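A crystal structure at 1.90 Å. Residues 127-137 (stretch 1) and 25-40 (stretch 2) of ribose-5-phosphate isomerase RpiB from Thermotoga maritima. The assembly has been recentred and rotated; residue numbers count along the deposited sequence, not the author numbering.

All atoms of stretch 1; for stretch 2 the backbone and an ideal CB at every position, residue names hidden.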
# COMPACT_ATOMS: atom_id res chain seq x y z
N LEU A 127 5.67 1.21 10.77
CA LEU A 127 5.22 0.13 9.89
C LEU A 127 6.33 -0.88 9.61
O LEU A 127 6.08 -2.10 9.60
CB LEU A 127 4.66 0.68 8.59
CG LEU A 127 4.17 -0.32 7.54
CD1 LEU A 127 3.06 -1.16 8.13
CD2 LEU A 127 3.66 0.40 6.28
N ALA A 128 7.53 -0.39 9.31
CA ALA A 128 8.71 -1.25 9.12
C ALA A 128 8.93 -2.17 10.33
O ALA A 128 9.22 -3.32 10.17
CB ALA A 128 9.96 -0.39 8.91
N PHE A 129 8.81 -1.63 11.53
CA PHE A 129 8.98 -2.43 12.75
C PHE A 129 7.95 -3.57 12.85
O PHE A 129 8.31 -4.70 13.21
CB PHE A 129 8.89 -1.57 14.04
CG PHE A 129 9.92 -0.45 14.16
CD1 PHE A 129 11.10 -0.41 13.38
CD2 PHE A 129 9.70 0.58 15.07
CE1 PHE A 129 11.98 0.64 13.50
CE2 PHE A 129 10.61 1.63 15.21
CZ PHE A 129 11.73 1.67 14.44
N TRP A 130 6.68 -3.29 12.51
CA TRP A 130 5.67 -4.32 12.47
C TRP A 130 5.97 -5.39 11.43
O TRP A 130 5.72 -6.59 11.68
CB TRP A 130 4.26 -3.80 12.15
CG TRP A 130 3.75 -2.75 13.06
CD1 TRP A 130 4.16 -2.46 14.32
CD2 TRP A 130 2.71 -1.81 12.75
NE1 TRP A 130 3.47 -1.36 14.79
CE2 TRP A 130 2.59 -0.94 13.83
CE3 TRP A 130 1.93 -1.58 11.62
CZ2 TRP A 130 1.68 0.13 13.84
CZ3 TRP A 130 1.01 -0.54 11.63
CH2 TRP A 130 0.90 0.31 12.73
N ILE A 131 6.49 -4.98 10.28
CA ILE A 131 6.85 -5.92 9.21
C ILE A 131 7.99 -6.82 9.70
O ILE A 131 7.94 -8.05 9.53
CB ILE A 131 7.21 -5.19 7.89
CG1 ILE A 131 5.99 -4.44 7.32
CG2 ILE A 131 7.76 -6.13 6.83
CD1 ILE A 131 6.34 -3.44 6.24
N VAL A 132 8.98 -6.21 10.32
CA VAL A 132 10.14 -6.94 10.87
C VAL A 132 9.69 -7.96 11.93
O VAL A 132 10.12 -9.10 11.89
CB VAL A 132 11.19 -5.96 11.45
CG1 VAL A 132 12.23 -6.70 12.31
CG2 VAL A 132 11.88 -5.18 10.34
N ASP A 133 8.83 -7.54 12.87
CA ASP A 133 8.34 -8.41 13.93
C ASP A 133 7.60 -9.62 13.34
O ASP A 133 7.78 -10.75 13.79
CB ASP A 133 7.34 -7.70 14.83
CG ASP A 133 7.98 -6.68 15.78
OD1 ASP A 133 9.21 -6.60 15.92
OD2 ASP A 133 7.22 -5.92 16.42
N THR A 134 6.78 -9.38 12.33
CA THR A 134 6.06 -10.46 11.65
C THR A 134 7.01 -11.44 10.93
O THR A 134 6.88 -12.67 11.04
CB THR A 134 5.10 -9.84 10.64
OG1 THR A 134 4.18 -9.01 11.35
CG2 THR A 134 4.26 -10.89 9.95
N PHE A 135 7.99 -10.87 10.21
CA PHE A 135 8.98 -11.64 9.50
C PHE A 135 9.75 -12.57 10.45
O PHE A 135 9.96 -13.73 10.14
CB PHE A 135 9.96 -10.71 8.77
CG PHE A 135 10.77 -11.40 7.71
CD1 PHE A 135 10.24 -11.60 6.43
CD2 PHE A 135 12.07 -11.81 7.96
CE1 PHE A 135 11.01 -12.19 5.43
CE2 PHE A 135 12.82 -12.43 6.94
CZ PHE A 135 12.29 -12.61 5.70
N LEU A 136 10.17 -12.05 11.60
CA LEU A 136 11.00 -12.79 12.51
C LEU A 136 10.21 -13.76 13.37
O LEU A 136 10.78 -14.63 14.02
CB LEU A 136 11.79 -11.83 13.41
CG LEU A 136 12.81 -10.96 12.71
CD1 LEU A 136 13.64 -10.15 13.74
CD2 LEU A 136 13.69 -11.76 11.85
N SER A 137 8.90 -13.64 13.40
CA SER A 137 8.15 -14.49 14.30
C SER A 137 7.25 -15.48 13.58
O SER A 137 6.52 -16.20 14.23
CB SER A 137 7.40 -13.61 15.32
OG SER A 137 6.43 -12.88 14.63
N UNK A 25 18.66 5.96 6.69
CA UNK A 25 17.94 6.41 7.88
C UNK A 25 17.04 5.33 8.44
O UNK A 25 17.05 5.07 9.65
CB UNK A 25 17.11 7.66 7.56
N UNK A 26 16.30 4.66 7.57
CA UNK A 26 15.40 3.61 8.03
C UNK A 26 16.23 2.42 8.52
O UNK A 26 15.85 1.77 9.48
CB UNK A 26 14.44 3.19 6.92
N UNK A 27 17.34 2.13 7.84
CA UNK A 27 18.22 1.01 8.22
C UNK A 27 18.69 1.20 9.67
O UNK A 27 18.66 0.30 10.46
CB UNK A 27 19.42 0.91 7.28
N UNK A 28 19.13 2.41 10.00
CA UNK A 28 19.54 2.77 11.34
C UNK A 28 18.42 2.60 12.37
O UNK A 28 18.65 2.06 13.46
CB UNK A 28 20.04 4.22 11.35
N UNK A 29 17.21 3.05 12.04
CA UNK A 29 16.07 2.90 12.93
C UNK A 29 15.71 1.43 13.16
O UNK A 29 15.46 1.02 14.27
CB UNK A 29 14.86 3.65 12.36
N UNK A 30 15.74 0.63 12.12
CA UNK A 30 15.46 -0.80 12.22
C UNK A 30 16.52 -1.52 13.03
O UNK A 30 16.23 -2.35 13.90
CB UNK A 30 15.36 -1.42 10.83
N UNK A 31 17.77 -1.21 12.77
CA UNK A 31 18.88 -1.73 13.56
C UNK A 31 18.71 -1.42 15.03
O UNK A 31 18.80 -2.33 15.84
CB UNK A 31 20.21 -1.16 13.06
N UNK A 32 18.44 -0.17 15.36
CA UNK A 32 18.29 0.23 16.76
C UNK A 32 17.08 -0.39 17.42
O UNK A 32 17.11 -0.71 18.58
CB UNK A 32 18.20 1.75 16.86
N UNK A 33 16.02 -0.60 16.67
CA UNK A 33 14.83 -1.29 17.15
C UNK A 33 15.17 -2.71 17.56
O UNK A 33 14.83 -3.15 18.67
CB UNK A 33 13.74 -1.29 16.08
N UNK A 34 15.90 -3.40 16.70
CA UNK A 34 16.34 -4.76 16.97
C UNK A 34 17.29 -4.82 18.16
O UNK A 34 17.12 -5.69 19.05
CB UNK A 34 17.02 -5.35 15.73
N UNK A 35 18.28 -3.93 18.18
CA UNK A 35 19.23 -3.88 19.28
C UNK A 35 18.52 -3.66 20.62
O UNK A 35 18.90 -4.25 21.63
CB UNK A 35 20.26 -2.77 19.04
N UNK A 36 17.49 -2.83 20.63
CA UNK A 36 16.69 -2.57 21.82
C UNK A 36 15.91 -3.77 22.33
O UNK A 36 15.52 -3.82 23.46
CB UNK A 36 15.71 -1.43 21.53
N UNK A 37 15.70 -4.77 21.51
CA UNK A 37 15.09 -6.02 21.95
C UNK A 37 16.14 -7.09 22.34
O UNK A 37 15.78 -8.23 22.63
CB UNK A 37 14.18 -6.56 20.84
N UNK A 38 17.42 -6.75 22.27
CA UNK A 38 18.50 -7.68 22.55
C UNK A 38 18.79 -8.65 21.42
O UNK A 38 19.41 -9.70 21.65
CB UNK A 38 18.17 -8.47 23.82
N UNK A 39 18.32 -8.34 20.21
CA UNK A 39 18.59 -9.16 19.02
C UNK A 39 20.00 -8.79 18.50
O UNK A 39 20.36 -7.61 18.45
CB UNK A 39 17.53 -8.94 17.94
N UNK A 40 20.80 -9.81 18.20
CA UNK A 40 22.13 -9.65 17.67
C UNK A 40 22.03 -9.15 16.22
O UNK A 40 21.40 -9.78 15.38
CB UNK A 40 22.91 -10.96 17.75

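Stretch 1 is a helix that presents Ala128, Phe129, Val132 and Leu136 to stretch 2, with Asp133 beside them. Stretch 2 is helical up to about position 36, and the two helix axes approach to 10.3 Å at an angle of 52°.

Position 25 has nothing of stretch 1 near its ideal CB. Stretch 1 sets no demand, and a polar residue would do. It is Glu25.

At position 26 CA-to-CB points sideways, and the ideal CB touches nothing. A longer apolar chain could still reach the methyl of Ala128. It is Leu26, and its CD1 lies 4.0 Å from Ala128 CB.

Positions 27 and 28 are out of reach, so many residues would suit. They are Lys27 and Glu28, joined by a salt bridge, Lys27 NZ to Glu28 OE2 at 2.8 Å.

At position 29 the ideal CB is 4.3 Å from Phe129 CZ, and the bond points sideways. A long chain, polar or apolar, fits. It is Lys29. Its end leads away from stretch 1, and Lys29 NZ pairs with Glu25 OE2 at 3.2 Å, one turn back.

Position 30 lies at the closest CA pairing, 6.7 Å from CA to the CA of Phe129. Its ideal CB is 4.8 Å from Phe129 CE1 and 5.1 Å from Val132 CG2. A compact apolar residue is expected, such as Val, Ile or Ala. It is Val30. Its CG2 is 4.2 Å from Ala128 CB, and its CG1 is 4.1 Å from Val132 CG2.

Positions 31 and 32 make no contact with stretch 1. Polar residues would be acceptable. They are Lys31 and Asn32.

Position 33 points toward stretch 1, its ideal CB 3.7 Å from Phe129 CE1. The Phe129 ring offers a flat surface, and the Asp133 carboxylate lies beyond. An aromatic residue could stack; one with a donor could also reach the acid. It is Tyr33. The rings form an offset stack, with planes 1° apart. Each CB sits over the other ring's face. Tyr33 OH donates to Asp133 OD2 at 2.7 Å.

At position 34 CB points sideways with no near neighbour, but Val132 and Leu136 offer methyls to a longer apolar chain. Leu, Ile or Met would suit. It is Leu34. Its CD2 is 3.8 Å from Val132 CG1 and 3.9 Å from Leu136 CD1.

Positions 35 and 36 are out of reach of stretch 1, so polar or apolar residues would do; position 36 has room for a CB. They are Leu35 and Gly36.

Position 37 points toward stretch 1, on the Asp133 side. A long basic or polar chain is plausible. It is Lys37. Its CE is 3.9 Å from Asp133 OD1, and its NZ makes a weak hydrogen bond to Tyr33 OH at 3.2 Å.

Position 38 has phi 77°, which favours glycine. It is Gly38, in a Schellman motif.

Position 39 points toward stretch 1, near Leu136, so a long apolar residue suits. It is Ile39, CD1 4.3 Å from Leu136 CD1.

Position 40 is out of reach, so many residues would suit. It is Glu40.

Stretch 2 (25-40) ELKEKVKNYLLGKGIE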
# COMPACT_ATOMS: atom_id res chain seq x y z
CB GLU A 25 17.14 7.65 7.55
CG GLU A 25 16.40 8.26 8.73
CD GLU A 25 15.44 9.36 8.25
OE1 GLU A 25 15.92 10.35 7.69
OE2 GLU A 25 14.19 9.16 8.37
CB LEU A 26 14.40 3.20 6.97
CG LEU A 26 13.37 2.15 7.40
CD1 LEU A 26 12.53 2.60 8.54
CD2 LEU A 26 12.49 1.72 6.27
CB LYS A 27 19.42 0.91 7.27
CG LYS A 27 20.37 -0.27 7.55
CD LYS A 27 21.55 0.05 8.41
CE LYS A 27 22.66 0.72 7.59
NZ LYS A 27 23.78 1.17 8.47
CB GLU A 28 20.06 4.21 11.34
CG GLU A 28 21.37 4.38 10.57
CD GLU A 28 22.54 3.67 11.26
OE1 GLU A 28 22.90 4.11 12.37
OE2 GLU A 28 23.05 2.66 10.71
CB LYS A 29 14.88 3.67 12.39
CG LYS A 29 15.10 5.18 12.48
CD LYS A 29 13.98 5.93 11.83
CE LYS A 29 14.10 7.42 12.16
NZ LYS A 29 13.22 8.21 11.24
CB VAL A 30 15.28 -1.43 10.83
CG1 VAL A 30 15.27 -2.93 10.90
CG2 VAL A 30 13.95 -0.93 10.19
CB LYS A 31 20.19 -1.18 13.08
CG LYS A 31 21.37 -1.61 13.93
CD LYS A 31 22.66 -1.18 13.32
CE LYS A 31 22.93 0.26 13.52
NZ LYS A 31 24.38 0.38 13.19
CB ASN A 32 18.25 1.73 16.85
CG ASN A 32 19.59 2.36 16.49
OD1 ASN A 32 20.63 1.71 16.52
ND2 ASN A 32 19.56 3.64 16.11
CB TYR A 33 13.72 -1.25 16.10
CG TYR A 33 12.48 -2.04 16.46
CD1 TYR A 33 11.61 -1.59 17.44
CD2 TYR A 33 12.16 -3.23 15.79
CE1 TYR A 33 10.46 -2.30 17.77
CE2 TYR A 33 11.00 -3.96 16.12
CZ TYR A 33 10.17 -3.47 17.10
OH TYR A 33 9.03 -4.13 17.46
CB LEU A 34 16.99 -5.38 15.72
CG LEU A 34 15.99 -5.56 14.58
CD1 LEU A 34 16.72 -5.92 13.31
CD2 LEU A 34 14.95 -6.64 14.91
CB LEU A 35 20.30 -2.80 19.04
CG LEU A 35 21.29 -3.05 17.92
CD1 LEU A 35 22.22 -1.85 17.73
CD2 LEU A 35 22.15 -4.30 18.16
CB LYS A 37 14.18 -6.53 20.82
CG LYS A 37 12.89 -5.74 20.64
CD LYS A 37 12.24 -6.09 19.34
CE LYS A 37 10.68 -6.11 19.48
NZ LYS A 37 10.10 -4.98 20.36
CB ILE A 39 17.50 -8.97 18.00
CG1 ILE A 39 16.22 -9.65 18.53
CG2 ILE A 39 17.91 -9.49 16.61
CD1 ILE A 39 14.99 -9.33 17.75
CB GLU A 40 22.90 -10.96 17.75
CG GLU A 40 24.36 -10.85 17.32
CD GLU A 40 25.11 -12.17 17.27
OE1 GLU A 40 24.51 -13.25 17.61
OE2 GLU A 40 26.31 -12.10 16.83
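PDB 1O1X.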